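Local coordinates for protein cyclodipeptide synthase, BtCDPS (Bacillus thermoamylovorans, PDB 6ZTU) that probably joins two aminoacyl groups, normally delivered by aminoacyl-tRNAs, into a cyclic dipeptide, at residues F40-I45 and F94-E99; E134-F139 and S213-K218; L72-T77 and D167-H172; G187-G192 and S220-Y225; T27-G32 and I49-K54. All blocks are in the same frame, centred on the assembly; numbering follows the deposited sequence.

Interaction 1: residues F40-I45 and F94-E99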
# COMPACT_ATOMS: atom_id res chain seq x y z
N PHE A 40 6.88 -9.39 4.85
CA PHE A 40 7.66 -9.01 3.67
C PHE A 40 9.14 -9.35 3.88
O PHE A 40 10.02 -8.50 3.93
CB PHE A 40 7.44 -7.54 3.35
CG PHE A 40 6.05 -7.24 2.91
CD1 PHE A 40 5.67 -7.44 1.60
CD2 PHE A 40 5.10 -6.81 3.82
CE1 PHE A 40 4.37 -7.19 1.19
CE2 PHE A 40 3.80 -6.56 3.43
CZ PHE A 40 3.43 -6.75 2.10
N SER A 41 9.37 -10.65 3.99
CA SER A 41 10.71 -11.22 3.95
C SER A 41 11.28 -11.13 2.54
O SER A 41 10.58 -10.86 1.57
CB SER A 41 10.67 -12.68 4.40
OG SER A 41 9.92 -13.44 3.46
N GLN A 42 12.58 -11.41 2.43
CA GLN A 42 13.19 -11.52 1.12
C GLN A 42 12.45 -12.54 0.26
O GLN A 42 12.12 -12.27 -0.90
CB GLN A 42 14.67 -11.90 1.27
CG GLN A 42 15.39 -12.09 -0.05
CD GLN A 42 16.85 -12.45 0.16
OE1 GLN A 42 17.21 -13.08 1.15
NE2 GLN A 42 17.70 -12.05 -0.78
N ASN A 43 12.17 -13.72 0.82
CA ASN A 43 11.51 -14.77 0.04
C ASN A 43 10.14 -14.34 -0.45
O ASN A 43 9.78 -14.61 -1.61
CB ASN A 43 11.40 -16.04 0.88
CG ASN A 43 10.99 -17.24 0.04
OD1 ASN A 43 11.56 -17.49 -1.02
ND2 ASN A 43 9.98 -17.97 0.50
N TYR A 44 9.34 -13.71 0.41
CA TYR A 44 7.99 -13.31 0.01
C TYR A 44 8.03 -12.22 -1.06
O TYR A 44 7.25 -12.25 -2.02
CB TYR A 44 7.20 -12.84 1.22
CG TYR A 44 5.75 -12.48 0.92
CD1 TYR A 44 4.83 -13.45 0.57
CD2 TYR A 44 5.32 -11.16 0.97
CE1 TYR A 44 3.51 -13.13 0.29
CE2 TYR A 44 3.99 -10.82 0.70
CZ TYR A 44 3.10 -11.82 0.35
OH TYR A 44 1.78 -11.51 0.07
N ILE A 45 8.93 -11.25 -0.90
CA ILE A 45 9.05 -10.20 -1.91
C ILE A 45 9.43 -10.82 -3.26
O ILE A 45 8.88 -10.45 -4.30
CB ILE A 45 10.06 -9.13 -1.44
CG1 ILE A 45 9.41 -8.24 -0.37
CG2 ILE A 45 10.56 -8.30 -2.61
CD1 ILE A 45 10.38 -7.34 0.39
N PHE A 94 14.01 -2.11 -0.83
CA PHE A 94 14.53 -1.80 -2.16
C PHE A 94 15.50 -2.87 -2.64
O PHE A 94 15.41 -3.34 -3.78
CB PHE A 94 15.20 -0.43 -2.16
CG PHE A 94 15.55 0.08 -3.54
CD1 PHE A 94 16.68 -0.38 -4.19
CD2 PHE A 94 14.74 1.00 -4.18
CE1 PHE A 94 17.00 0.08 -5.47
CE2 PHE A 94 15.05 1.46 -5.46
CZ PHE A 94 16.18 1.00 -6.10
N ARG A 95 16.43 -3.29 -1.77
CA ARG A 95 17.41 -4.30 -2.16
C ARG A 95 16.73 -5.57 -2.65
O ARG A 95 16.99 -6.05 -3.76
CB ARG A 95 18.34 -4.62 -0.98
CG ARG A 95 19.40 -5.67 -1.30
CD ARG A 95 20.18 -6.09 -0.05
NE ARG A 95 20.17 -5.03 0.96
CZ ARG A 95 19.77 -5.20 2.22
NH1 ARG A 95 19.36 -6.39 2.64
NH2 ARG A 95 19.79 -4.17 3.06
N PHE A 96 15.83 -6.13 -1.83
CA PHE A 96 15.17 -7.38 -2.19
C PHE A 96 14.31 -7.21 -3.43
O PHE A 96 14.24 -8.12 -4.27
CB PHE A 96 14.32 -7.90 -1.03
CG PHE A 96 15.11 -8.27 0.19
CD1 PHE A 96 16.44 -8.65 0.08
CD2 PHE A 96 14.53 -8.24 1.45
CE1 PHE A 96 17.17 -8.99 1.21
CE2 PHE A 96 15.25 -8.58 2.58
CZ PHE A 96 16.58 -8.95 2.46
N SER A 97 13.62 -6.08 -3.55
CA SER A 97 12.81 -5.85 -4.73
C SER A 97 13.68 -5.72 -5.98
O SER A 97 13.35 -6.29 -7.03
CB SER A 97 11.95 -4.59 -4.55
OG SER A 97 11.09 -4.75 -3.43
N GLU A 98 14.78 -4.97 -5.89
CA GLU A 98 15.67 -4.82 -7.04
C GLU A 98 16.20 -6.18 -7.49
O GLU A 98 16.21 -6.47 -8.69
CB GLU A 98 16.81 -3.87 -6.69
CG GLU A 98 17.66 -3.45 -7.87
CD GLU A 98 18.80 -4.41 -8.13
OE1 GLU A 98 19.22 -5.11 -7.17
OE2 GLU A 98 19.28 -4.47 -9.28
N GLU A 99 16.63 -7.02 -6.54
CA GLU A 99 17.09 -8.38 -6.85
C GLU A 99 16.10 -9.12 -7.73
O GLU A 99 16.44 -9.62 -8.80
CB GLU A 99 17.29 -9.18 -5.57
CG GLU A 99 18.51 -8.87 -4.76
CD GLU A 99 18.54 -9.67 -3.47
OE1 GLU A 99 17.64 -10.53 -3.29
OE2 GLU A 99 19.44 -9.44 -2.64
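Gln42, in the first turn of helix 42-55, crosses over one face of the ring of Phe96 from helix 79-103. Its CB stands over the ring centre as a CH-pi contact, 3.5 Å from the centroid, while CG and CD run on above CD1 and CE1 and the amide stacks with its plane 24° from the ring. CG is anti to the backbone N (chi1 178°), which starts the extended chain across this face. The polar contact is the hydrogen bond from Gln42 NE2 to Glu99 OE1, 2.9 Å long, in the amide plane and on the syn lone pair; His46 also bonds to that oxygen. The apolar contact is Ile45 CG2 at 4.1 Å from Phe96 CB; CG2 also lies beside the Ser97 hydroxyl, which bonds to His93 O. An alanine in place of Phe96 would probably open a gap under Gln42 and leave its chain less restrained in front of Glu99. One glutamine thus joins the helices by its aliphatic carbons over a ring and by a directed amide hydrogen bond.

Interaction 2: residues E134-F139 and S213-K218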
# COMPACT_ATOMS: atom_id res chain seq x y z
N GLU A 134 -11.15 16.03 6.80
CA GLU A 134 -11.54 17.15 7.65
C GLU A 134 -13.05 17.31 7.71
O GLU A 134 -13.60 17.56 8.78
CB GLU A 134 -10.91 18.45 7.15
CG GLU A 134 -9.41 18.52 7.26
CD GLU A 134 -8.87 19.87 6.81
OE1 GLU A 134 -9.61 20.88 6.93
OE2 GLU A 134 -7.72 19.92 6.32
N LYS A 135 -13.74 17.13 6.57
CA LYS A 135 -15.12 17.58 6.41
C LYS A 135 -16.16 16.47 6.49
O LYS A 135 -17.34 16.78 6.72
CB LYS A 135 -15.30 18.31 5.07
CG LYS A 135 -14.46 19.59 4.91
CD LYS A 135 -15.03 20.74 5.72
CE LYS A 135 -14.23 22.01 5.49
NZ LYS A 135 -14.84 23.17 6.20
N ASP A 136 -15.79 15.21 6.25
CA ASP A 136 -16.75 14.10 6.29
C ASP A 136 -16.38 13.20 7.47
O ASP A 136 -15.46 12.38 7.36
CB ASP A 136 -16.77 13.30 4.99
CG ASP A 136 -17.76 12.12 5.04
OD1 ASP A 136 -18.43 11.95 6.06
OD2 ASP A 136 -17.88 11.39 4.03
N GLU A 137 -17.15 13.31 8.57
CA GLU A 137 -16.86 12.50 9.75
C GLU A 137 -16.84 11.01 9.44
O GLU A 137 -16.11 10.25 10.09
CB GLU A 137 -17.89 12.79 10.85
CG GLU A 137 -17.60 12.06 12.17
CD GLU A 137 -18.12 10.64 12.19
OE1 GLU A 137 -19.02 10.33 11.38
OE2 GLU A 137 -17.60 9.81 12.97
N LYS A 138 -17.67 10.57 8.50
CA LYS A 138 -17.71 9.15 8.14
C LYS A 138 -16.41 8.72 7.48
O LYS A 138 -15.86 7.66 7.80
CB LYS A 138 -18.90 8.89 7.21
CG LYS A 138 -19.13 7.45 6.82
CD LYS A 138 -20.24 7.39 5.77
CE LYS A 138 -20.36 6.03 5.13
NZ LYS A 138 -21.00 5.04 6.04
N PHE A 139 -15.90 9.54 6.57
CA PHE A 139 -14.62 9.23 5.94
C PHE A 139 -13.47 9.32 6.95
O PHE A 139 -12.58 8.47 6.98
CB PHE A 139 -14.39 10.18 4.77
CG PHE A 139 -13.16 9.88 3.98
CD1 PHE A 139 -13.09 8.75 3.18
CD2 PHE A 139 -12.06 10.74 4.03
CE1 PHE A 139 -11.95 8.47 2.44
CE2 PHE A 139 -10.91 10.47 3.28
CZ PHE A 139 -10.86 9.34 2.49
N SER A 213 -20.21 3.07 -2.83
CA SER A 213 -20.62 4.46 -3.13
C SER A 213 -21.01 5.23 -1.87
O SER A 213 -21.99 5.98 -1.87
CB SER A 213 -21.76 4.49 -4.15
OG SER A 213 -21.47 3.65 -5.24
N GLU A 214 -20.25 5.05 -0.79
CA GLU A 214 -20.56 5.66 0.50
C GLU A 214 -19.89 7.02 0.71
O GLU A 214 -20.19 7.68 1.72
CB GLU A 214 -20.18 4.70 1.63
CG GLU A 214 -21.11 3.45 1.68
CD GLU A 214 -20.76 2.49 2.78
OE1 GLU A 214 -20.26 2.93 3.84
OE2 GLU A 214 -20.99 1.28 2.60
N PHE A 215 -19.03 7.47 -0.20
CA PHE A 215 -18.31 8.73 -0.04
C PHE A 215 -18.24 9.47 -1.36
O PHE A 215 -18.42 8.90 -2.43
CB PHE A 215 -16.87 8.53 0.45
CG PHE A 215 -16.74 7.63 1.63
CD1 PHE A 215 -16.95 8.13 2.90
CD2 PHE A 215 -16.37 6.31 1.47
CE1 PHE A 215 -16.81 7.32 4.00
CE2 PHE A 215 -16.24 5.49 2.58
CZ PHE A 215 -16.45 6.00 3.84
N TYR A 216 -17.93 10.77 -1.26
CA TYR A 216 -17.57 11.52 -2.45
C TYR A 216 -16.18 11.16 -2.92
O TYR A 216 -15.87 11.38 -4.09
CB TYR A 216 -17.70 13.02 -2.19
CG TYR A 216 -19.16 13.44 -2.08
CD1 TYR A 216 -20.05 13.18 -3.12
CD2 TYR A 216 -19.63 14.08 -0.95
CE1 TYR A 216 -21.38 13.55 -3.03
CE2 TYR A 216 -20.95 14.46 -0.86
CZ TYR A 216 -21.82 14.19 -1.90
OH TYR A 216 -23.15 14.55 -1.82
N ILE A 217 -15.35 10.58 -2.05
CA ILE A 217 -14.10 9.95 -2.47
C ILE A 217 -14.42 8.71 -3.29
O ILE A 217 -15.14 7.82 -2.83
CB ILE A 217 -13.24 9.59 -1.25
CG1 ILE A 217 -12.67 10.84 -0.58
CG2 ILE A 217 -12.12 8.60 -1.62
CD1 ILE A 217 -11.41 11.36 -1.22
N LYS A 218 -13.86 8.63 -4.50
CA LYS A 218 -14.03 7.48 -5.38
C LYS A 218 -12.68 6.98 -5.87
O LYS A 218 -11.73 7.76 -6.01
CB LYS A 218 -14.87 7.84 -6.62
CG LYS A 218 -16.36 7.99 -6.38
CD LYS A 218 -17.07 8.28 -7.70
CE LYS A 218 -17.07 7.07 -8.61
NZ LYS A 218 -18.23 7.10 -9.54
O HOH W 1 -20.12 10.07 2.99
O HOH W 2 -18.00 12.13 1.39
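The start of helix 137-157, with Asp136 as its N-cap, packs through Lys138 and Phe139 against the loop that leads from helix 205-211 to strand 223-229. Phe139 turns its edge to the face of Phe215 in a T-shaped pair, with centroids 5.4 Å apart and planes at 74°; CD1 of Phe139 stands over the rim of that face. On one face of the Phe139 ring lies Ile217 CG1, 4.1 Å from the centroid. Asp136 OD2 comes to the edge of Phe215, 3.6 Å from CD1, and is linked to the loop backbone through two waters, which it accepts from and which reach Glu214 O and Tyr216 N. Its other oxygen, OD1, caps the helix by accepting from Lys138 N. At the surface, Lys138 passes its CG by Phe215 CE1, bends at chi4 (75°) and sets NZ 3.1 Å from Glu214 OE1 in a salt bridge; Asn212 bonds to OE2. The motif is an aspartate N-cap beside an edge-to-face phenylalanine pair, where a helix start meets a connecting loop.

Interaction 3: residues L72-T77 and D167-H172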
# COMPACT_ATOMS: atom_id res chain seq x y z
N LEU A 72 6.12 4.59 13.95
CA LEU A 72 6.99 4.32 15.09
C LEU A 72 6.86 5.41 16.15
O LEU A 72 6.78 5.10 17.35
CB LEU A 72 8.44 4.18 14.61
CG LEU A 72 8.72 3.11 13.54
CD1 LEU A 72 10.18 3.17 13.08
CD2 LEU A 72 8.37 1.71 14.02
N GLU A 73 6.80 6.68 15.74
CA GLU A 73 6.66 7.77 16.70
C GLU A 73 5.40 7.62 17.53
O GLU A 73 5.36 8.03 18.70
CB GLU A 73 6.64 9.11 15.96
CG GLU A 73 7.97 9.45 15.31
CD GLU A 73 7.92 10.73 14.54
OE1 GLU A 73 6.84 11.09 14.02
OE2 GLU A 73 8.96 11.40 14.45
N ALA A 74 4.34 7.05 16.95
CA ALA A 74 3.11 6.85 17.72
C ALA A 74 3.25 5.70 18.71
O ALA A 74 2.60 5.71 19.76
CB ALA A 74 1.94 6.60 16.77
N LEU A 75 4.08 4.70 18.40
CA LEU A 75 4.34 3.60 19.32
C LEU A 75 5.51 3.89 20.25
O LEU A 75 6.27 2.97 20.59
CB LEU A 75 4.58 2.30 18.54
CG LEU A 75 3.39 1.79 17.73
CD1 LEU A 75 3.75 0.61 16.84
CD2 LEU A 75 2.24 1.43 18.65
N GLY A 76 5.68 5.15 20.65
CA GLY A 76 6.81 5.53 21.47
C GLY A 76 8.16 5.24 20.83
O GLY A 76 8.86 4.31 21.24
N THR A 77 8.52 6.02 19.81
CA THR A 77 9.87 6.02 19.27
C THR A 77 10.26 7.47 19.02
O THR A 77 9.56 8.18 18.29
CB THR A 77 9.98 5.19 17.99
OG1 THR A 77 9.55 3.85 18.24
CG2 THR A 77 11.42 5.16 17.50
N ASP A 167 -6.09 8.57 20.94
CA ASP A 167 -6.45 9.41 19.80
C ASP A 167 -5.23 10.12 19.25
O ASP A 167 -5.07 10.23 18.02
CB ASP A 167 -7.50 10.42 20.21
CG ASP A 167 -8.87 9.82 20.33
OD1 ASP A 167 -8.98 8.57 20.44
OD2 ASP A 167 -9.85 10.59 20.31
N ASN A 168 -4.37 10.64 20.13
CA ASN A 168 -3.17 11.33 19.65
C ASN A 168 -2.27 10.39 18.86
O ASN A 168 -1.64 10.81 17.88
CB ASN A 168 -2.42 11.96 20.82
CG ASN A 168 -2.73 13.44 20.98
OD1 ASN A 168 -3.76 13.82 21.54
ND2 ASN A 168 -1.85 14.28 20.46
N MET A 169 -2.22 9.11 19.24
CA MET A 169 -1.52 8.13 18.44
C MET A 169 -2.19 7.96 17.08
O MET A 169 -1.52 7.97 16.04
CB MET A 169 -1.45 6.79 19.18
CG MET A 169 -0.44 6.76 20.33
SD MET A 169 -0.66 5.32 21.40
CE MET A 169 -0.29 3.96 20.29
N LEU A 170 -3.52 7.81 17.08
CA LEU A 170 -4.26 7.61 15.83
C LEU A 170 -4.09 8.78 14.88
O LEU A 170 -3.93 8.59 13.67
CB LEU A 170 -5.75 7.40 16.12
CG LEU A 170 -6.15 6.11 16.84
CD1 LEU A 170 -7.65 6.12 17.14
CD2 LEU A 170 -5.78 4.90 16.01
N PHE A 171 -4.16 10.00 15.40
CA PHE A 171 -4.08 11.17 14.53
C PHE A 171 -2.66 11.39 14.03
O PHE A 171 -2.48 11.94 12.94
CB PHE A 171 -4.61 12.41 15.24
CG PHE A 171 -6.10 12.58 15.11
CD1 PHE A 171 -6.63 13.31 14.05
CD2 PHE A 171 -6.98 12.00 16.02
CE1 PHE A 171 -7.99 13.46 13.90
CE2 PHE A 171 -8.35 12.16 15.88
CZ PHE A 171 -8.86 12.89 14.82
N HIS A 172 -1.65 10.95 14.79
CA HIS A 172 -0.29 11.04 14.28
C HIS A 172 -0.05 10.02 13.18
O HIS A 172 0.49 10.36 12.11
CB HIS A 172 0.72 10.84 15.42
CG HIS A 172 2.12 11.22 15.05
ND1 HIS A 172 2.48 12.50 14.68
CD2 HIS A 172 3.26 10.49 14.98
CE1 HIS A 172 3.77 12.54 14.42
NE2 HIS A 172 4.27 11.33 14.59
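Met169 and Ala74 meet where the C-terminal end of helix 68-74 comes up against the first turns of helix 167-191, their CA atoms 4.9 Å apart. The methionine can be traced outward. Its CB lies 4.2 Å from Ala74 CB; CG, anti to the carbonyl carbon (chi1 -75°), comes 3.3 Å from Ala74 O; SD passes the same oxygen at 3.7 Å. The chain then bends at chi3 (64°), and CE ends 3.4 Å from Ala74 O and 3.9 Å from Leu75 CD2. The thioether arm is thus curled around one carbonyl, with its methyl against Leu75, whose side chain also touches Leu158 and Arg154. This helix-end packing lies at the surface of the family's HUP-clan domain. One turn further along helix 167-191, His172 reaches across with its CG anti to the backbone N and makes a His-carboxylate hydrogen bond: NE2 donates to Glu73 OE1 over 2.6 Å at 163°, the oxygen lying in the ring plane and being met on its anti side, tilted out of the carboxylate plane. Lys69 forms a salt bridge to the same oxygen and Thr79 bonds to OE2, so several groups grip the carboxylate. The lysine would probably favour the ionised form of Glu73.

Interaction 4: residues G187-G192 and S220-Y225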
# COMPACT_ATOMS: atom_id res chain seq x y z
N GLY A 187 -3.63 4.99 -8.38
CA GLY A 187 -2.23 4.66 -8.66
C GLY A 187 -1.89 4.60 -10.14
O GLY A 187 -0.83 5.07 -10.56
N ALA A 188 -2.77 4.00 -10.96
CA ALA A 188 -2.50 3.92 -12.39
C ALA A 188 -2.31 5.31 -12.99
O ALA A 188 -1.35 5.55 -13.74
CB ALA A 188 -3.63 3.19 -13.12
N SER A 189 -3.21 6.24 -12.66
CA SER A 189 -3.14 7.57 -13.24
C SER A 189 -1.97 8.36 -12.69
O SER A 189 -1.37 9.16 -13.43
CB SER A 189 -4.45 8.30 -12.99
OG SER A 189 -5.48 7.78 -13.82
N ILE A 190 -1.63 8.17 -11.41
CA ILE A 190 -0.44 8.82 -10.86
C ILE A 190 0.82 8.37 -11.61
O ILE A 190 1.69 9.19 -11.97
CB ILE A 190 -0.31 8.53 -9.35
CG1 ILE A 190 -1.43 9.22 -8.58
CG2 ILE A 190 1.08 8.96 -8.82
CD1 ILE A 190 -1.53 8.70 -7.14
N LEU A 191 0.94 7.06 -11.84
CA LEU A 191 2.16 6.53 -12.44
C LEU A 191 2.18 6.66 -13.96
O LEU A 191 3.27 6.68 -14.55
CB LEU A 191 2.33 5.06 -12.05
CG LEU A 191 2.67 4.80 -10.58
CD1 LEU A 191 2.30 3.37 -10.22
CD2 LEU A 191 4.15 5.04 -10.34
N GLY A 192 1.03 6.75 -14.60
CA GLY A 192 0.95 6.88 -16.04
C GLY A 192 0.66 5.59 -16.79
O GLY A 192 1.06 5.48 -17.95
N SER A 220 -10.52 5.88 -9.03
CA SER A 220 -10.54 6.12 -10.47
C SER A 220 -11.08 4.89 -11.20
O SER A 220 -10.87 3.75 -10.77
CB SER A 220 -9.14 6.46 -10.98
OG SER A 220 -8.70 7.67 -10.41
N ASP A 221 -11.75 5.14 -12.33
CA ASP A 221 -12.38 4.07 -13.11
C ASP A 221 -11.37 3.05 -13.59
O ASP A 221 -11.74 1.90 -13.87
CB ASP A 221 -13.11 4.65 -14.32
CG ASP A 221 -14.35 5.40 -13.94
OD1 ASP A 221 -14.86 5.21 -12.82
OD2 ASP A 221 -14.83 6.20 -14.79
N ASN A 222 -10.10 3.45 -13.74
CA ASN A 222 -9.03 2.58 -14.22
C ASN A 222 -8.18 2.02 -13.09
O ASN A 222 -7.08 1.52 -13.35
CB ASN A 222 -8.13 3.33 -15.20
CG ASN A 222 -7.37 4.46 -14.54
OD1 ASN A 222 -7.76 4.94 -13.46
ND2 ASN A 222 -6.29 4.91 -15.17
N GLN A 223 -8.67 2.08 -11.85
CA GLN A 223 -7.94 1.63 -10.68
C GLN A 223 -8.69 0.48 -10.02
O GLN A 223 -9.90 0.56 -9.83
CB GLN A 223 -7.77 2.79 -9.69
CG GLN A 223 -6.87 2.44 -8.49
CD GLN A 223 -5.42 2.25 -8.91
OE1 GLN A 223 -5.02 2.66 -10.00
NE2 GLN A 223 -4.63 1.62 -8.04
N GLY A 224 -7.96 -0.59 -9.68
CA GLY A 224 -8.51 -1.70 -8.94
C GLY A 224 -7.66 -2.05 -7.74
O GLY A 224 -6.55 -1.54 -7.56
N TYR A 225 -8.19 -2.95 -6.91
CA TYR A 225 -7.50 -3.47 -5.73
C TYR A 225 -7.69 -4.97 -5.70
O TYR A 225 -8.81 -5.45 -5.90
CB TYR A 225 -8.07 -2.85 -4.45
CG TYR A 225 -7.37 -3.28 -3.17
CD1 TYR A 225 -6.32 -2.53 -2.65
CD2 TYR A 225 -7.78 -4.42 -2.47
CE1 TYR A 225 -5.67 -2.92 -1.47
CE2 TYR A 225 -7.13 -4.82 -1.28
CZ TYR A 225 -6.09 -4.05 -0.79
OH TYR A 225 -5.45 -4.43 0.38
O HOH W 3 -5.77 5.32 -11.46
O HOH W 4 -7.84 8.88 -13.08
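Gln223 points its amide at the backbone of helix 167-191, and Asn222 beside it points at Ser189. The glutamine chain leaves with CG anti to the backbone N and bends at chi2 (68°), which sets its amide carbon close to Gly187. OE1 then accepts from Ala188 N at 2.8 Å and 170°, the donor tilted 28° from the carbonyl plane. The helix is kinked here: the N atoms of Ala188 and Ser189 lack their bonds to the preceding turn, and Gln223 OE1 supplies the first acceptor, a water the second. That water also donates to OE1 and to Asn222 OD1. An alanine at Gln223 would probably leave the Ala188 N-H without its acceptor and the water less firmly held. Gln223 ends a type I turn begun at Ser220 and opens strand 223-229. Within that turn Asn222 directs ND2 at Ser189 OG, 3.3 Å away, the hydroxyl lying near the amide plane; Lys194 O is its stronger partner. A second water joins Ser189 OG to Ser220 OG.

Interaction 5: residues T27-G32 and I49-K54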
# COMPACT_ATOMS: atom_id res chain seq x y z
N THR A 27 -2.58 -5.36 -17.35
CA THR A 27 -1.81 -4.20 -17.82
C THR A 27 -0.71 -3.83 -16.82
O THR A 27 0.45 -3.63 -17.19
CB THR A 27 -2.74 -3.01 -18.04
OG1 THR A 27 -3.73 -3.34 -19.03
CG2 THR A 27 -1.97 -1.77 -18.50
N HIS A 28 -1.07 -3.73 -15.54
CA HIS A 28 -0.11 -3.23 -14.57
C HIS A 28 -0.52 -3.68 -13.17
O HIS A 28 -1.71 -3.67 -12.84
CB HIS A 28 -0.00 -1.71 -14.63
CG HIS A 28 0.97 -1.13 -13.65
ND1 HIS A 28 0.61 -0.73 -12.39
CD2 HIS A 28 2.30 -0.89 -13.76
CE1 HIS A 28 1.67 -0.27 -11.75
NE2 HIS A 28 2.71 -0.36 -12.56
N ILE A 29 0.47 -4.07 -12.37
CA ILE A 29 0.28 -4.34 -10.96
C ILE A 29 1.22 -3.45 -10.15
O ILE A 29 2.39 -3.24 -10.52
CB ILE A 29 0.49 -5.84 -10.63
CG1 ILE A 29 0.21 -6.13 -9.15
CG2 ILE A 29 1.90 -6.28 -11.01
CD1 ILE A 29 0.11 -7.63 -8.83
N LEU A 30 0.69 -2.87 -9.08
CA LEU A 30 1.47 -2.11 -8.11
C LEU A 30 1.53 -2.95 -6.83
O LEU A 30 0.49 -3.23 -6.23
CB LEU A 30 0.82 -0.75 -7.84
CG LEU A 30 1.56 0.22 -6.90
CD1 LEU A 30 2.93 0.58 -7.49
CD2 LEU A 30 0.75 1.47 -6.64
N LEU A 31 2.73 -3.35 -6.44
CA LEU A 31 2.91 -4.23 -5.29
C LEU A 31 3.16 -3.37 -4.06
O LEU A 31 4.16 -2.67 -3.98
CB LEU A 31 4.09 -5.18 -5.53
CG LEU A 31 3.86 -6.21 -6.63
CD1 LEU A 31 5.18 -6.88 -6.99
CD2 LEU A 31 2.83 -7.25 -6.17
N GLY A 32 2.22 -3.40 -3.11
CA GLY A 32 2.38 -2.60 -1.90
C GLY A 32 3.20 -3.34 -0.86
O GLY A 32 2.82 -4.44 -0.45
N ILE A 49 7.14 -10.69 -6.79
CA ILE A 49 7.66 -10.16 -8.04
C ILE A 49 7.78 -11.25 -9.09
O ILE A 49 7.50 -11.01 -10.27
CB ILE A 49 9.00 -9.45 -7.76
CG1 ILE A 49 8.76 -8.16 -6.97
CG2 ILE A 49 9.73 -9.13 -9.06
CD1 ILE A 49 10.00 -7.56 -6.35
N ASP A 50 8.16 -12.47 -8.70
CA ASP A 50 8.19 -13.58 -9.65
C ASP A 50 6.81 -13.83 -10.24
O ASP A 50 6.66 -13.95 -11.46
CB ASP A 50 8.71 -14.85 -8.97
CG ASP A 50 10.18 -14.77 -8.64
OD1 ASP A 50 10.89 -13.93 -9.23
OD2 ASP A 50 10.63 -15.55 -7.77
N TRP A 51 5.79 -13.93 -9.39
CA TRP A 51 4.43 -14.11 -9.86
C TRP A 51 3.98 -12.93 -10.71
O TRP A 51 3.36 -13.12 -11.76
CB TRP A 51 3.49 -14.32 -8.67
CG TRP A 51 2.03 -14.42 -9.03
CD1 TRP A 51 1.36 -15.53 -9.47
CD2 TRP A 51 1.06 -13.37 -8.95
NE1 TRP A 51 0.04 -15.22 -9.69
CE2 TRP A 51 -0.17 -13.91 -9.37
CE3 TRP A 51 1.12 -12.02 -8.57
CZ2 TRP A 51 -1.34 -13.14 -9.42
CZ3 TRP A 51 -0.04 -11.26 -8.62
CH2 TRP A 51 -1.26 -11.82 -9.04
N SER A 52 4.26 -11.70 -10.26
CA SER A 52 3.83 -10.53 -11.02
C SER A 52 4.48 -10.50 -12.39
O SER A 52 3.84 -10.15 -13.38
CB SER A 52 4.16 -9.25 -10.25
OG SER A 52 3.34 -9.13 -9.11
N SER A 53 5.78 -10.82 -12.44
CA SER A 53 6.53 -10.77 -13.69
C SER A 53 5.99 -11.78 -14.69
O SER A 53 6.09 -11.56 -15.90
CB SER A 53 8.01 -11.03 -13.42
OG SER A 53 8.58 -10.04 -12.59
N LYS A 54 5.43 -12.90 -14.21
CA LYS A 54 4.88 -13.89 -15.13
C LYS A 54 3.51 -13.48 -15.64
O LYS A 54 3.14 -13.85 -16.76
CB LYS A 54 4.79 -15.25 -14.45
CG LYS A 54 5.95 -16.17 -14.77
CD LYS A 54 7.29 -15.48 -14.54
CE LYS A 54 8.44 -16.40 -14.91
NZ LYS A 54 8.12 -17.81 -14.54
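Ile29 is the first residue of strand 28-32 to touch segment 49-54 of helix 42-55, which runs antiparallel to the strand at 169°, with axes 9.6 Å apart at closest. Its CG1 is anti to the backbone N (chi1 -177°), and CD1 beyond it approaches the edge of the Trp51 indole, 3.6 Å from CZ3, close to the plane of the ring. The same methyl and CG2 also lie against Ser52, CG2 3.8 Å from its CB. Leu30 turns the other way. Leu31 then spreads both its branches toward the helix: CD2 sits 3.5 Å from Ser52 OG, and CD1 packs at 3.8 Å on Ile49 CG1. Gly32 closes the strand and touches the bound hexanediol. Strand, helix and strand 58-63 form a beta-alpha-beta unit of this Rossmann-like domain. Trp51 continues the packing with Phe10, edge to face. Ser52 OG, wedged between Ile29 and Leu31, bonds to Leu48 O within its helix, so the serine can be buried there as a small group with its hydroxyl satisfied.

Overall arrangement
Interactions 1 and 5 share helix 42-55 and touch, their centres 13 Å apart: Phe40 CZ lies 3.5 Å from Gly32 O, and Ile49 CD1 packs on Ser97 O. Interactions 4 and 5 both reach the same sheet, and Leu191 CD1 of helix 167-191 packs 4.0 Å from Leu30 CD1. Interaction 5 reaches the pocket of the bound hexanediol through Gly32; interactions 1 and 4 lie further back, the side chains of Ser97 and Gln223 each about 10 Å from the ligand and that of Leu31 about 9 Å. Interaction 2 is further out, with Phe139 about 14 Å from the ligand, and interaction 3 sits at the surface. Interactions 3 and 4 use the same helix 167-191, with centres about 30 Å apart.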